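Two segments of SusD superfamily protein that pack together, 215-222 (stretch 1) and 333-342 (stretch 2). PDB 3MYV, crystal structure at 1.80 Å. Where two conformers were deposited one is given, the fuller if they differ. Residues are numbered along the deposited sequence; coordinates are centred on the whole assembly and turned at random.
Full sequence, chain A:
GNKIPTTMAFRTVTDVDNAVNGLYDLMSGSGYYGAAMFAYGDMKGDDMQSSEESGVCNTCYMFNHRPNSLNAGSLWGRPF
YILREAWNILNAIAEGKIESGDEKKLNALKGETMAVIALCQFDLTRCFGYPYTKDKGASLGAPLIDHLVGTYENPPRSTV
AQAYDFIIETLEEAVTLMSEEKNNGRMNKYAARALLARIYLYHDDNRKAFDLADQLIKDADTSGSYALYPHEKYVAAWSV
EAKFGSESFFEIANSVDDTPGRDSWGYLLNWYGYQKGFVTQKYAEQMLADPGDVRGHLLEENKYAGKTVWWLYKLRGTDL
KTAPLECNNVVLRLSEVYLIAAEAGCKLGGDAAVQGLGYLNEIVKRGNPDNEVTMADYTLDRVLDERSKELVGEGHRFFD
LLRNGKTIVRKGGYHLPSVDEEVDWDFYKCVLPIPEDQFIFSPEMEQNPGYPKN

Stretch 1 215-222: QLIKDADT
Stretch 2, residues 333-342: RLSEVYLIAA

Two helical segments of one chain pack at an oblique, roughly antiparallel angle: their N-to-C directions differ by 141° (signed crossing angle -141°), and the axes approach to 10.0 Å. Residues 215-222 lie wholly within a helix, with phi/psi near -65/-42; Arg-333 is extended (-133/160), and the chain after it turns helical through Ala-342. The register is set where Ile-217 CA lies 7.3 Å from Val-337 CA. Within the first helix, i to i+4 bonds run from Asp-219 N to Gln-215 O (2.8 Å) through Thr-222 N to Lys-218 O (2.9 Å). In the second, the opening turn is looser, its Tyr-338 N to Leu-334 O bond weak at 3.3 Å, before Ile-340 N reaches Glu-336 O at 2.7 Å.

Apolar packing dominates the 319 Å² buried. Ile-217 (chi1 m, chi2 t) points toward the partner helix and is the most covered residue: its CG1 lies 3.7 Å from Val-337 CG1, and its CD1 4.4 Å from Ala-341 CB, a small methyl that leaves the isoleucine tip room. Leu-216 (t, p) sets CD2 3.9 Å from Val-337 CG2, with Val-337 in chi1 t. Leu-334 (t, p) starts sideways but brings CD1 within 4.4 Å of Ala-220 CB.

Tyr-338 (chi1 -82°, chi2 75°) offers a ring face to Ile-217. CD1 of Ile-217 sits 4.0 Å from the Tyr-338 ring centroid, 12° off the normal, a CH-pi contact in which weakly polarized C-H bonds meet the pi cloud; Ile-217 CG2 also lies 3.6 Å from Tyr-338 CZ.

No direct hydrogen bond crosses the interface. Asp-221 (chi1 m) and Tyr-338 are instead bridged at its edge by a water, which donates to Asp-221 OD2 (2.7 Å) and hydrogen-bonds Tyr-338 OH (2.7 Å). Out of the partner's reach, Gln-215 NE2 donates to Asp-219 OD1 at 2.9 Å, linking polar side chains one turn apart.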

ATOM      1  N   GLN A 215      -1.254 -12.625 -16.415  1.00 15.42           N
ATOM      2  CA  GLN A 215      -0.116 -12.619 -17.330  1.00 14.51           C
ATOM      3  C   GLN A 215       1.163 -12.314 -16.578  1.00 14.96           C
ATOM      4  O   GLN A 215       2.229 -12.833 -16.928  1.00 18.07           O
ATOM      5  CB  GLN A 215      -0.300 -11.600 -18.464  1.00 15.12           C
ATOM      6  CG  GLN A 215       0.758 -11.752 -19.571  1.00 17.84           C
ATOM      7  CD  GLN A 215       0.714 -13.124 -20.226  1.00 17.51           C
ATOM      8  OE1 GLN A 215      -0.321 -13.532 -20.760  1.00 24.84           O
ATOM      9  NE2 GLN A 215       1.824 -13.843 -20.182  1.00 17.40           N
ATOM     10  N   LEU A 216       1.060 -11.456 -15.559  1.00 14.48           N
ATOM     11  CA  LEU A 216       2.210 -11.076 -14.739  1.00 14.70           C
ATOM     12  C   LEU A 216       2.732 -12.293 -13.980  1.00 13.79           C
ATOM     13  O   LEU A 216       3.955 -12.502 -13.872  1.00 16.13           O
ATOM     14  CB  LEU A 216       1.800  -9.934 -13.766  1.00 13.97           C
ATOM     15  CG  LEU A 216       2.861  -9.351 -12.829  1.00 15.62           C
ATOM     16  CD1 LEU A 216       4.044  -8.854 -13.616  1.00 18.60           C
ATOM     17  CD2 LEU A 216       2.273  -8.196 -11.959  1.00 12.50           C
ATOM     18  N   ILE A 217       1.821 -13.098 -13.438  1.00 14.44           N
ATOM     19  CA  ILE A 217       2.209 -14.335 -12.749  1.00 15.07           C
ATOM     20  C   ILE A 217       2.878 -15.295 -13.726  1.00 16.59           C
ATOM     21  O   ILE A 217       3.921 -15.894 -13.415  1.00 16.27           O
ATOM     22  CB  ILE A 217       1.004 -15.019 -12.084  1.00 16.36           C
ATOM     23  CG1 ILE A 217       0.482 -14.176 -10.903  1.00 21.46           C
ATOM     24  CG2 ILE A 217       1.349 -16.389 -11.585  1.00 19.85           C
ATOM     25  CD1 ILE A 217      -0.934 -14.548 -10.511  1.00 14.38           C
ATOM     26  N   LYS A 218       2.293 -15.415 -14.923  1.00 17.73           N
ATOM     27  CA  LYS A 218       2.862 -16.286 -15.939  1.00 17.17           C
ATOM     28  C   LYS A 218       4.261 -15.822 -16.341  1.00 18.23           C
ATOM     29  O   LYS A 218       5.182 -16.657 -16.455  1.00 19.03           O
ATOM     30  CB  LYS A 218       1.953 -16.378 -17.148  1.00 15.99           C
ATOM     31  CG  LYS A 218       0.687 -17.182 -16.897  1.00 20.07           C
ATOM     32  CD  LYS A 218      -0.290 -17.013 -18.016  1.00 17.72           C
ATOM     33  CE  LYS A 218      -1.405 -18.027 -17.953  1.00 22.17           C
ATOM     34  NZ  LYS A 218      -2.508 -17.546 -18.869  1.00 19.89           N
ATOM     35  N   ASP A 219       4.424 -14.505 -16.514  1.00 17.99           N
ATOM     36  CA  ASP A 219       5.718 -13.933 -16.886  1.00 17.50           C
ATOM     37  C   ASP A 219       6.766 -14.120 -15.778  1.00 18.68           C
ATOM     38  O   ASP A 219       7.925 -14.425 -16.069  1.00 20.89           O
ATOM     39  CB  ASP A 219       5.607 -12.447 -17.247  1.00 17.56           C
ATOM     40  CG  ASP A 219       4.753 -12.193 -18.480  1.00 18.65           C
ATOM     41  OD1 ASP A 219       4.465 -13.156 -19.253  1.00 19.47           O
ATOM     42  OD2 ASP A 219       4.334 -11.025 -18.659  1.00 18.47           O
ATOM     43  N   ALA A 220       6.386 -13.919 -14.518  1.00 20.46           N
ATOM     44  CA  ALA A 220       7.295 -14.236 -13.387  1.00 21.09           C
ATOM     45  C   ALA A 220       7.793 -15.690 -13.431  1.00 23.31           C
ATOM     46  O   ALA A 220       8.980 -15.975 -13.188  1.00 21.26           O
ATOM     47  CB  ALA A 220       6.610 -13.964 -12.054  1.00 19.78           C
ATOM     48  N   ASP A 221       6.870 -16.598 -13.720  1.00 20.64           N
ATOM     49  CA  ASP A 221       7.185 -18.021 -13.789  0.50 22.96           C
ATOM     50  C   ASP A 221       8.075 -18.373 -14.977  1.00 23.53           C
ATOM     51  O   ASP A 221       9.045 -19.114 -14.826  1.00 25.41           O
ATOM     52  CB  ASP A 221       5.895 -18.829 -13.838  0.50 21.82           C
ATOM     53  CG  ASP A 221       5.173 -18.806 -12.527  0.50 21.84           C
ATOM     54  OD1 ASP A 221       5.847 -18.517 -11.512  0.50 18.31           O
ATOM     55  OD2 ASP A 221       3.953 -19.057 -12.500  0.50 18.62           O
ATOM     56  N   THR A 222       7.764 -17.832 -16.157  1.00 23.99           N
ATOM     57  CA  THR A 222       8.534 -18.135 -17.372  0.50 24.59           C
ATOM     58  C   THR A 222       9.961 -17.588 -17.284  1.00 25.49           C
ATOM     59  O   THR A 222      10.919 -18.240 -17.683  1.00 24.64           O
ATOM     60  CB  THR A 222       7.860 -17.543 -18.633  0.50 24.23           C
ATOM     61  OG1 THR A 222       6.550 -18.105 -18.787  0.50 25.42           O
ATOM     62  CG2 THR A 222       8.686 -17.844 -19.877  0.50 27.17           C
ATOM     63  N   ARG A 333       4.475  -6.928  -3.828  1.00 16.42           N
ATOM     64  CA  ARG A 333       5.039  -8.271  -3.896  1.00 15.14           C
ATOM     65  C   ARG A 333       4.121  -9.260  -4.583  1.00 12.97           C
ATOM     66  O   ARG A 333       2.908  -9.042  -4.725  1.00 12.57           O
ATOM     67  CB  ARG A 333       5.468  -8.785  -2.521  1.00 15.47           C
ATOM     68  CG  ARG A 333       4.341  -9.109  -1.539  1.00 16.59           C
ATOM     69  CD  ARG A 333       4.927  -9.640  -0.241  1.00 15.55           C
ATOM     70  NE  ARG A 333       3.878  -9.824   0.781  1.00 15.92           N
ATOM     71  CZ  ARG A 333       3.417 -11.001   1.185  1.00 17.28           C
ATOM     72  NH1 ARG A 333       3.873 -12.136   0.651  1.00 11.16           N
ATOM     73  NH2 ARG A 333       2.484 -11.055   2.128  1.00 15.07           N
ATOM     74  N   LEU A 334       4.719 -10.350  -5.030  1.00 16.02           N
ATOM     75  CA  LEU A 334       4.017 -11.370  -5.840  1.00 14.63           C
ATOM     76  C   LEU A 334       2.728 -11.950  -5.228  1.00 15.65           C
ATOM     77  O   LEU A 334       1.765 -12.147  -5.934  1.00 16.34           O
ATOM     78  CB  LEU A 334       5.005 -12.498  -6.216  1.00 14.44           C
ATOM     79  CG  LEU A 334       4.559 -13.569  -7.223  1.00 12.06           C
ATOM     80  CD1 LEU A 334       4.077 -12.928  -8.551  1.00 11.67           C
ATOM     81  CD2 LEU A 334       5.672 -14.610  -7.486  1.00 16.41           C
ATOM     82  N   SER A 335       2.713 -12.270  -3.937  1.00 15.71           N
ATOM     83  CA  SER A 335       1.498 -12.810  -3.311  1.00 15.30           C
ATOM     84  C   SER A 335       0.277 -11.904  -3.535  1.00 16.31           C
ATOM     85  O   SER A 335      -0.827 -12.391  -3.758  1.00 13.69           O
ATOM     86  CB  SER A 335       1.706 -13.073  -1.821  1.00 15.89           C
ATOM     87  OG  SER A 335       2.652 -14.117  -1.564  1.00 13.52           O
ATOM     88  N   GLU A 336       0.460 -10.584  -3.506  1.00 15.05           N
ATOM     89  CA  GLU A 336      -0.680  -9.698  -3.782  1.00 15.03           C
ATOM     90  C   GLU A 336      -1.287  -9.966  -5.150  1.00 13.79           C
ATOM     91  O   GLU A 336      -2.513  -9.966  -5.287  1.00 11.95           O
ATOM     92  CB  GLU A 336      -0.319  -8.213  -3.674  1.00 15.80           C
ATOM     93  CG  GLU A 336      -1.542  -7.315  -3.807  1.00 17.86           C
ATOM     94  CD  GLU A 336      -1.230  -5.823  -3.993  1.00 14.87           C
ATOM     95  OE1 GLU A 336      -0.066  -5.439  -3.812  1.00 13.93           O
ATOM     96  OE2 GLU A 336      -2.178  -5.057  -4.271  1.00 15.41           O
ATOM     97  N   VAL A 337      -0.443 -10.173  -6.153  1.00 12.78           N
ATOM     98  CA  VAL A 337      -0.907 -10.387  -7.511  1.00 14.18           C
ATOM     99  C   VAL A 337      -1.764 -11.662  -7.605  1.00 14.13           C
ATOM    100  O   VAL A 337      -2.816 -11.670  -8.260  1.00 12.49           O
ATOM    101  CB  VAL A 337       0.251 -10.433  -8.509  1.00 16.33           C
ATOM    102  CG1 VAL A 337      -0.290 -10.635  -9.944  1.00 16.83           C
ATOM    103  CG2 VAL A 337       1.111  -9.166  -8.416  1.00 17.96           C
ATOM    104  N   TYR A 338      -1.332 -12.718  -6.931  1.00 13.85           N
ATOM    105  CA  TYR A 338      -2.139 -13.936  -6.821  1.00 14.91           C
ATOM    106  C   TYR A 338      -3.517 -13.612  -6.225  1.00 15.55           C
ATOM    107  O   TYR A 338      -4.544 -14.059  -6.730  1.00 15.25           O
ATOM    108  CB  TYR A 338      -1.420 -14.998  -5.981  1.00 13.54           C
ATOM    109  CG  TYR A 338      -0.375 -15.804  -6.746  1.00 12.78           C
ATOM    110  CD1 TYR A 338       0.867 -15.260  -7.087  1.00 12.61           C
ATOM    111  CD2 TYR A 338      -0.617 -17.122  -7.105  1.00 15.38           C
ATOM    112  CE1 TYR A 338       1.826 -16.019  -7.781  1.00 14.31           C
ATOM    113  CE2 TYR A 338       0.320 -17.876  -7.807  1.00 17.60           C
ATOM    114  CZ  TYR A 338       1.532 -17.320  -8.146  1.00 14.77           C
ATOM    115  OH  TYR A 338       2.470 -18.070  -8.821  1.00 21.86           O
ATOM    116  N   LEU A 339      -3.535 -12.829  -5.152  1.00 14.20           N
ATOM    117  CA  LEU A 339      -4.811 -12.451  -4.524  1.00 14.22           C
ATOM    118  C   LEU A 339      -5.643 -11.515  -5.399  1.00 13.28           C
ATOM    119  O   LEU A 339      -6.865 -11.619  -5.369  1.00 13.76           O
ATOM    120  CB  LEU A 339      -4.597 -11.871  -3.128  1.00 15.11           C
ATOM    121  CG  LEU A 339      -4.046 -12.888  -2.135  1.00 15.38           C
ATOM    122  CD1 LEU A 339      -3.556 -12.208  -0.872  1.00 20.16           C
ATOM    123  CD2 LEU A 339      -5.064 -13.984  -1.805  1.00 21.39           C
ATOM    124  N   ILE A 340      -5.008 -10.630  -6.188  1.00 13.30           N
ATOM    125  CA  ILE A 340      -5.761  -9.805  -7.162  1.00 13.18           C
ATOM    126  C   ILE A 340      -6.440 -10.710  -8.224  1.00 12.50           C
ATOM    127  O   ILE A 340      -7.628 -10.563  -8.532  1.00 13.61           O
ATOM    128  CB  ILE A 340      -4.846  -8.749  -7.850  1.00 11.01           C
ATOM    129  CG1 ILE A 340      -4.356  -7.705  -6.813  1.00 11.86           C
ATOM    130  CG2 ILE A 340      -5.588  -8.124  -9.079  1.00 12.70           C
ATOM    131  CD1 ILE A 340      -3.211  -6.790  -7.284  1.00 12.30           C
ATOM    132  N   ALA A 341      -5.692 -11.648  -8.776  1.00 13.35           N
ATOM    133  CA  ALA A 341      -6.288 -12.592  -9.727  1.00 13.50           C
ATOM    134  C   ALA A 341      -7.453 -13.385  -9.086  1.00 14.80           C
ATOM    135  O   ALA A 341      -8.514 -13.577  -9.707  1.00 13.33           O
ATOM    136  CB  ALA A 341      -5.220 -13.558 -10.258  1.00 12.22           C
ATOM    137  N   ALA A 342      -7.247 -13.827  -7.845  1.00 12.84           N
ATOM    138  CA  ALA A 342      -8.260 -14.577  -7.098  1.00 14.39           C
ATOM    139  C   ALA A 342      -9.501 -13.739  -6.873  1.00 13.72           C
ATOM    140  O   ALA A 342     -10.630 -14.230  -7.059  1.00 13.60           O
ATOM    141  CB  ALA A 342      -7.683 -15.096  -5.727  1.00 14.47           C
TER
HETATM  142  O   HOH W   1       2.479 -20.138 -10.485  1.00 32.77           O